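Local coordinates for protein type I modular polyketide synthase (Streptomyces albus subsp. albus, PDB 6IYR) that probably loads a malonyl-type extender unit from coenzyme A during salinomycin assembly, as the acyltransferase domain of module 8, at residues A39-L53 with L86-F100. Sequence-based numbering, arbitrary orientation.
Sequences ALIPWTVSAKLPEAL and LESRGVVLAEDREGF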
loop_
_atom_site.group_PDB
_atom_site.type_symbol
_atom_site.label_atom_id
_atom_site.label_comp_id
_atom_site.label_asym_id
_atom_site.label_seq_id
_atom_site.Cartn_x
_atom_site.Cartn_y
_atom_site.Cartn_z
ATOM N N ALA A 39 -19.489 -11.746 -6.299
ATOM C CA ALA A 39 -20.059 -13.108 -6.320
ATOM C C ALA A 39 -19.308 -14.041 -5.392
ATOM O O ALA A 39 -19.833 -15.076 -5.005
ATOM C CB ALA A 39 -19.992 -13.666 -7.727
ATOM N N LEU A 40 -18.046 -13.702 -5.115
ATOM C CA LEU A 40 -17.264 -14.310 -4.025
ATOM C C LEU A 40 -17.782 -13.838 -2.687
ATOM O O LEU A 40 -17.792 -12.639 -2.410
ATOM C CB LEU A 40 -15.812 -13.882 -4.127
ATOM C CG LEU A 40 -14.723 -14.807 -4.611
ATOM C CD1 LEU A 40 -13.409 -14.298 -4.036
ATOM C CD2 LEU A 40 -14.959 -16.245 -4.201
ATOM N N ILE A 41 -18.228 -14.788 -1.865
ATOM C CA ILE A 41 -18.822 -14.503 -0.572
ATOM C C ILE A 41 -17.959 -15.049 0.582
ATOM O O ILE A 41 -17.478 -16.174 0.533
ATOM C CB ILE A 41 -20.236 -15.097 -0.515
ATOM C CG1 ILE A 41 -21.134 -14.380 -1.515
ATOM C CG2 ILE A 41 -20.843 -14.950 0.863
ATOM C CD1 ILE A 41 -22.304 -15.230 -1.962
ATOM N N PRO A 42 -17.754 -14.234 1.625
ATOM C CA PRO A 42 -16.916 -14.651 2.731
ATOM C C PRO A 42 -17.742 -15.327 3.811
ATOM O O PRO A 42 -18.780 -14.796 4.198
ATOM C CB PRO A 42 -16.362 -13.320 3.264
ATOM C CG PRO A 42 -17.434 -12.341 2.961
ATOM C CD PRO A 42 -17.995 -12.780 1.642
ATOM N N TRP A 43 -17.264 -16.463 4.323
ATOM C CA TRP A 43 -17.809 -16.991 5.550
ATOM C C TRP A 43 -16.713 -16.901 6.557
ATOM O O TRP A 43 -15.593 -17.373 6.298
ATOM C CB TRP A 43 -18.205 -18.467 5.395
ATOM C CG TRP A 43 -19.410 -18.732 4.541
ATOM C CD1 TRP A 43 -20.145 -17.834 3.835
ATOM C CD2 TRP A 43 -19.984 -20.028 4.272
ATOM N NE1 TRP A 43 -21.167 -18.492 3.144
ATOM C CE2 TRP A 43 -21.061 -19.840 3.388
ATOM C CE3 TRP A 43 -19.695 -21.320 4.716
ATOM C CZ2 TRP A 43 -21.840 -20.904 2.931
ATOM C CZ3 TRP A 43 -20.448 -22.384 4.227
ATOM C CH2 TRP A 43 -21.498 -22.168 3.344
ATOM N N THR A 44 -17.042 -16.364 7.727
ATOM C CA THR A 44 -16.073 -16.182 8.773
ATOM C C THR A 44 -16.341 -17.154 9.908
ATOM O O THR A 44 -17.466 -17.485 10.200
ATOM C CB THR A 44 -16.084 -14.730 9.312
ATOM O OG1 THR A 44 -17.363 -14.410 9.845
ATOM C CG2 THR A 44 -15.780 -13.774 8.202
ATOM N N VAL A 45 -15.287 -17.659 10.501
ATOM C CA VAL A 45 -15.428 -18.426 11.694
ATOM C C VAL A 45 -14.293 -18.058 12.648
ATOM O O VAL A 45 -13.251 -17.556 12.207
ATOM C CB VAL A 45 -15.398 -19.918 11.327
ATOM C CG1 VAL A 45 -14.030 -20.313 10.809
ATOM C CG2 VAL A 45 -15.798 -20.759 12.524
ATOM N N SER A 46 -14.504 -18.231 13.954
ATOM C CA SER A 46 -13.417 -18.060 14.912
ATOM C C SER A 46 -13.544 -19.002 16.097
ATOM O O SER A 46 -14.621 -19.468 16.407
ATOM C CB SER A 46 -13.417 -16.634 15.424
ATOM O OG SER A 46 -14.720 -16.274 15.790
ATOM N N ALA A 47 -12.448 -19.220 16.803
ATOM C CA ALA A 47 -12.470 -20.004 18.026
ATOM C C ALA A 47 -11.402 -19.475 18.970
ATOM O O ALA A 47 -10.658 -18.548 18.642
ATOM C CB ALA A 47 -12.206 -21.471 17.711
ATOM N N LYS A 48 -11.276 -20.116 20.120
ATOM C CA LYS A 48 -10.291 -19.707 21.080
ATOM C C LYS A 48 -8.953 -20.281 20.727
ATOM O O LYS A 48 -7.941 -19.689 21.038
ATOM C CB LYS A 48 -10.690 -20.141 22.478
ATOM C CG LYS A 48 -11.556 -19.117 23.188
ATOM C CD LYS A 48 -10.960 -18.723 24.534
ATOM C CE LYS A 48 -12.025 -18.215 25.494
ATOM N NZ LYS A 48 -12.878 -19.332 25.986
ATOM N N LEU A 49 -8.924 -21.386 19.998
ATOM C CA LEU A 49 -7.645 -21.927 19.560
ATOM C C LEU A 49 -7.680 -22.436 18.133
ATOM O O LEU A 49 -8.745 -22.735 17.612
ATOM C CB LEU A 49 -7.224 -23.083 20.457
ATOM C CG LEU A 49 -6.902 -22.759 21.909
ATOM C CD1 LEU A 49 -8.137 -22.971 22.782
ATOM C CD2 LEU A 49 -5.750 -23.659 22.337
ATOM N N PRO A 50 -6.498 -22.626 17.534
ATOM C CA PRO A 50 -6.415 -23.197 16.194
ATOM C C PRO A 50 -7.247 -24.473 16.071
ATOM O O PRO A 50 -8.145 -24.548 15.240
ATOM C CB PRO A 50 -4.919 -23.501 16.028
ATOM C CG PRO A 50 -4.226 -22.598 16.996
ATOM C CD PRO A 50 -5.168 -22.492 18.161
ATOM N N GLU A 51 -7.046 -25.395 17.001
ATOM C CA GLU A 51 -7.617 -26.715 16.876
ATOM C C GLU A 51 -9.129 -26.640 16.908
ATOM O O GLU A 51 -9.797 -27.317 16.134
ATOM C CB GLU A 51 -7.115 -27.639 17.985
ATOM C CG GLU A 51 -7.860 -28.966 18.047
ATOM C CD GLU A 51 -6.957 -30.164 17.809
ATOM O OE1 GLU A 51 -6.390 -30.680 18.796
ATOM O OE2 GLU A 51 -6.857 -30.616 16.642
ATOM N N ALA A 52 -9.678 -25.821 17.797
ATOM C CA ALA A 52 -11.109 -25.604 17.799
ATOM C C ALA A 52 -11.581 -24.849 16.550
ATOM O O ALA A 52 -12.722 -25.031 16.124
ATOM C CB ALA A 52 -11.538 -24.858 19.036
ATOM N N LEU A 53 -10.757 -23.939 16.023
ATOM C CA LEU A 53 -11.099 -23.285 14.765
ATOM C C LEU A 53 -11.332 -24.364 13.715
ATOM O O LEU A 53 -12.265 -24.275 12.938
ATOM C CB LEU A 53 -9.995 -22.355 14.267
ATOM C CG LEU A 53 -10.339 -21.665 12.939
ATOM C CD1 LEU A 53 -11.552 -20.777 13.114
ATOM C CD2 LEU A 53 -9.169 -20.855 12.418
ATOM N N LEU A 86 -13.644 -14.576 18.108
ATOM C CA LEU A 86 -12.530 -14.974 18.956
ATOM C C LEU A 86 -11.134 -14.815 18.350
ATOM O O LEU A 86 -11.002 -14.445 17.208
ATOM C CB LEU A 86 -12.758 -16.379 19.490
ATOM C CG LEU A 86 -13.944 -16.430 20.451
ATOM C CD1 LEU A 86 -13.709 -15.482 21.611
ATOM C CD2 LEU A 86 -15.235 -16.060 19.755
ATOM N N GLU A 87 -10.109 -15.051 19.156
ATOM C CA GLU A 87 -8.709 -14.918 18.763
ATOM C C GLU A 87 -8.168 -15.721 17.574
ATOM O O GLU A 87 -7.353 -15.221 16.831
ATOM C CB GLU A 87 -7.807 -15.167 19.963
ATOM C CG GLU A 87 -7.960 -14.122 21.045
ATOM C CD GLU A 87 -6.723 -13.967 21.909
ATOM O OE1 GLU A 87 -5.876 -14.894 21.923
ATOM O OE2 GLU A 87 -6.608 -12.911 22.578
ATOM N N SER A 88 -8.571 -16.967 17.417
ATOM C CA SER A 88 -8.079 -17.759 16.314
ATOM C C SER A 88 -9.151 -17.798 15.198
ATOM O O SER A 88 -10.351 -17.918 15.486
ATOM C CB SER A 88 -7.674 -19.136 16.841
ATOM O OG SER A 88 -7.823 -20.095 15.832
ATOM N N ARG A 89 -8.772 -17.384 13.985
ATOM C CA ARG A 89 -9.785 -16.990 12.980
ATOM C C ARG A 89 -9.551 -17.582 11.595
ATOM O O ARG A 89 -8.417 -17.922 11.224
ATOM C CB ARG A 89 -9.882 -15.472 12.845
ATOM C CG ARG A 89 -10.399 -14.754 14.075
ATOM C CD ARG A 89 -10.264 -13.241 13.893
ATOM N NE ARG A 89 -10.877 -12.535 14.999
ATOM C CZ ARG A 89 -11.188 -11.250 15.002
ATOM N NH1 ARG A 89 -11.747 -10.720 16.070
ATOM N NH2 ARG A 89 -10.962 -10.490 13.952
ATOM N N GLY A 90 -10.639 -17.687 10.826
ATOM C CA GLY A 90 -10.579 -18.292 9.507
ATOM C C GLY A 90 -11.655 -17.703 8.626
ATOM O O GLY A 90 -12.697 -17.254 9.109
ATOM N N VAL A 91 -11.361 -17.599 7.333
ATOM C CA VAL A 91 -12.342 -17.114 6.377
ATOM C C VAL A 91 -12.269 -18.016 5.167
ATOM O O VAL A 91 -11.171 -18.392 4.731
ATOM C CB VAL A 91 -12.055 -15.677 5.926
ATOM C CG1 VAL A 91 -13.166 -15.198 5.022
ATOM C CG2 VAL A 91 -11.902 -14.743 7.110
ATOM N N VAL A 92 -13.426 -18.379 4.613
ATOM C CA VAL A 92 -13.414 -19.007 3.294
ATOM C C VAL A 92 -14.193 -18.186 2.339
ATOM O O VAL A 92 -15.136 -17.507 2.730
ATOM C CB VAL A 92 -13.973 -20.449 3.307
ATOM C CG1 VAL A 92 -13.138 -21.310 4.247
ATOM C CG2 VAL A 92 -15.420 -20.448 3.749
ATOM N N LEU A 93 -13.707 -18.123 1.108
ATOM C CA LEU A 93 -14.348 -17.302 0.078
ATOM C C LEU A 93 -14.741 -18.261 -0.992
ATOM O O LEU A 93 -13.882 -18.955 -1.511
ATOM C CB LEU A 93 -13.347 -16.354 -0.600
ATOM C CG LEU A 93 -12.888 -15.025 -0.020
ATOM C CD1 LEU A 93 -13.500 -14.754 1.330
ATOM C CD2 LEU A 93 -11.370 -14.975 0.008
ATOM N N ALA A 94 -15.969 -18.170 -1.462
ATOM C CA ALA A 94 -16.353 -18.994 -2.588
ATOM C C ALA A 94 -17.654 -18.447 -3.129
ATOM O O ALA A 94 -18.314 -17.624 -2.484
ATOM C CB ALA A 94 -16.500 -20.454 -2.150
ATOM N N GLU A 95 -17.947 -18.847 -4.359
ATOM C CA GLU A 95 -19.095 -18.379 -5.123
ATOM C C GLU A 95 -20.261 -19.313 -5.007
ATOM O O GLU A 95 -21.373 -18.894 -5.226
ATOM C CB GLU A 95 -18.744 -18.290 -6.604
ATOM C CG GLU A 95 -17.424 -17.597 -6.888
ATOM C CD GLU A 95 -17.298 -17.129 -8.328
ATOM O OE1 GLU A 95 -18.316 -17.153 -9.041
ATOM O OE2 GLU A 95 -16.173 -16.774 -8.744
ATOM N N ASP A 96 -20.018 -20.574 -4.660
ATOM C CA ASP A 96 -21.096 -21.555 -4.534
ATOM C C ASP A 96 -20.857 -22.614 -3.465
ATOM O O ASP A 96 -19.757 -22.767 -2.940
ATOM C CB ASP A 96 -21.324 -22.230 -5.882
ATOM C CG ASP A 96 -20.076 -22.870 -6.432
ATOM O OD1 ASP A 96 -19.270 -23.421 -5.666
ATOM O OD2 ASP A 96 -19.873 -22.788 -7.646
ATOM N N ARG A 97 -21.878 -23.429 -3.247
ATOM C CA ARG A 97 -21.805 -24.550 -2.316
ATOM C C ARG A 97 -20.545 -25.372 -2.448
ATOM O O ARG A 97 -19.910 -25.727 -1.460
ATOM C CB ARG A 97 -23.014 -25.466 -2.526
ATOM C CG ARG A 97 -23.089 -26.624 -1.557
ATOM C CD ARG A 97 -24.423 -27.368 -1.633
ATOM N NE ARG A 97 -24.322 -28.634 -0.914
ATOM C CZ ARG A 97 -23.681 -29.702 -1.386
ATOM N NH1 ARG A 97 -23.199 -29.700 -2.623
ATOM N NH2 ARG A 97 -23.621 -30.809 -0.661
ATOM N N GLU A 98 -20.231 -25.758 -3.669
ATOM C CA GLU A 98 -19.167 -26.690 -3.904
ATOM C C GLU A 98 -17.827 -26.017 -3.564
ATOM O O GLU A 98 -16.946 -26.640 -2.979
ATOM C CB GLU A 98 -19.214 -27.158 -5.367
ATOM C CG GLU A 98 -20.445 -28.009 -5.721
ATOM C CD GLU A 98 -21.783 -27.275 -5.565
ATOM O OE1 GLU A 98 -21.919 -26.176 -6.140
ATOM O OE2 GLU A 98 -22.726 -27.810 -4.913
ATOM N N GLY A 99 -17.730 -24.713 -3.826
ATOM C CA GLY A 99 -16.521 -23.943 -3.493
ATOM C C GLY A 99 -16.329 -23.825 -1.998
ATOM O O GLY A 99 -15.235 -24.062 -1.491
ATOM N N PHE A 100 -17.413 -23.564 -1.269
ATOM C CA PHE A 100 -17.354 -23.596 0.182
ATOM C C PHE A 100 -16.921 -24.929 0.746
ATOM O O PHE A 100 -16.151 -24.997 1.716
ATOM C CB PHE A 100 -18.687 -23.185 0.753
ATOM C CG PHE A 100 -18.955 -21.739 0.601
ATOM C CD1 PHE A 100 -18.153 -20.818 1.262
ATOM C CD2 PHE A 100 -19.891 -21.285 -0.307
ATOM C CE1 PHE A 100 -18.368 -19.456 1.094
ATOM C CE2 PHE A 100 -20.075 -19.930 -0.517
ATOM C CZ PHE A 100 -19.312 -19.013 0.185
#
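Ala47 N gives the shortest backbone bond between the two strands, reaching Ser88 O at 2.8 Å, and Ser88 N answers to Ala47 O. Beside this pair, Ser46 turns its small hydroxyl between its own N and carbonyl carbon (chi1 47°), where OG accepts from Leu86 N at 3.1 Å and so ties down the approach to strand 88-94. Gly90, hydrogen-bonded both ways to Val45, has no side chain, and Leu53 from helix 50-65 settles there, its CD2 3.3 Å from Arg89 O. Strands 41-47 and 88-94 run antiparallel, and 88-94 is the middle of a three-stranded sheet completed by 116-120, set apart from the parallel sheet built on strands 215-218, 129-132, 393-396 and 419-421. On the face bearing Trp43 and Val92, helix 97-108 brings Phe100 against the six-membered ring of Trp43 in an offset stack, centroids 3.9 Å apart and planes at 7°. The flat Phe100 ring suits this slot because Ala94 CB, only a methyl, lies 3.6 Å above its other face; Trp43 NE1 donates a hydrogen bond to Pro72 O. On the opposite face Pro42, lacking an N-H, suits a non-hydrogen-bonded pair with Leu93, its CB 3.7 Å from Leu93 CD1, and helix 431-443 covers this side, Trp442 touching Thr44 and Val91.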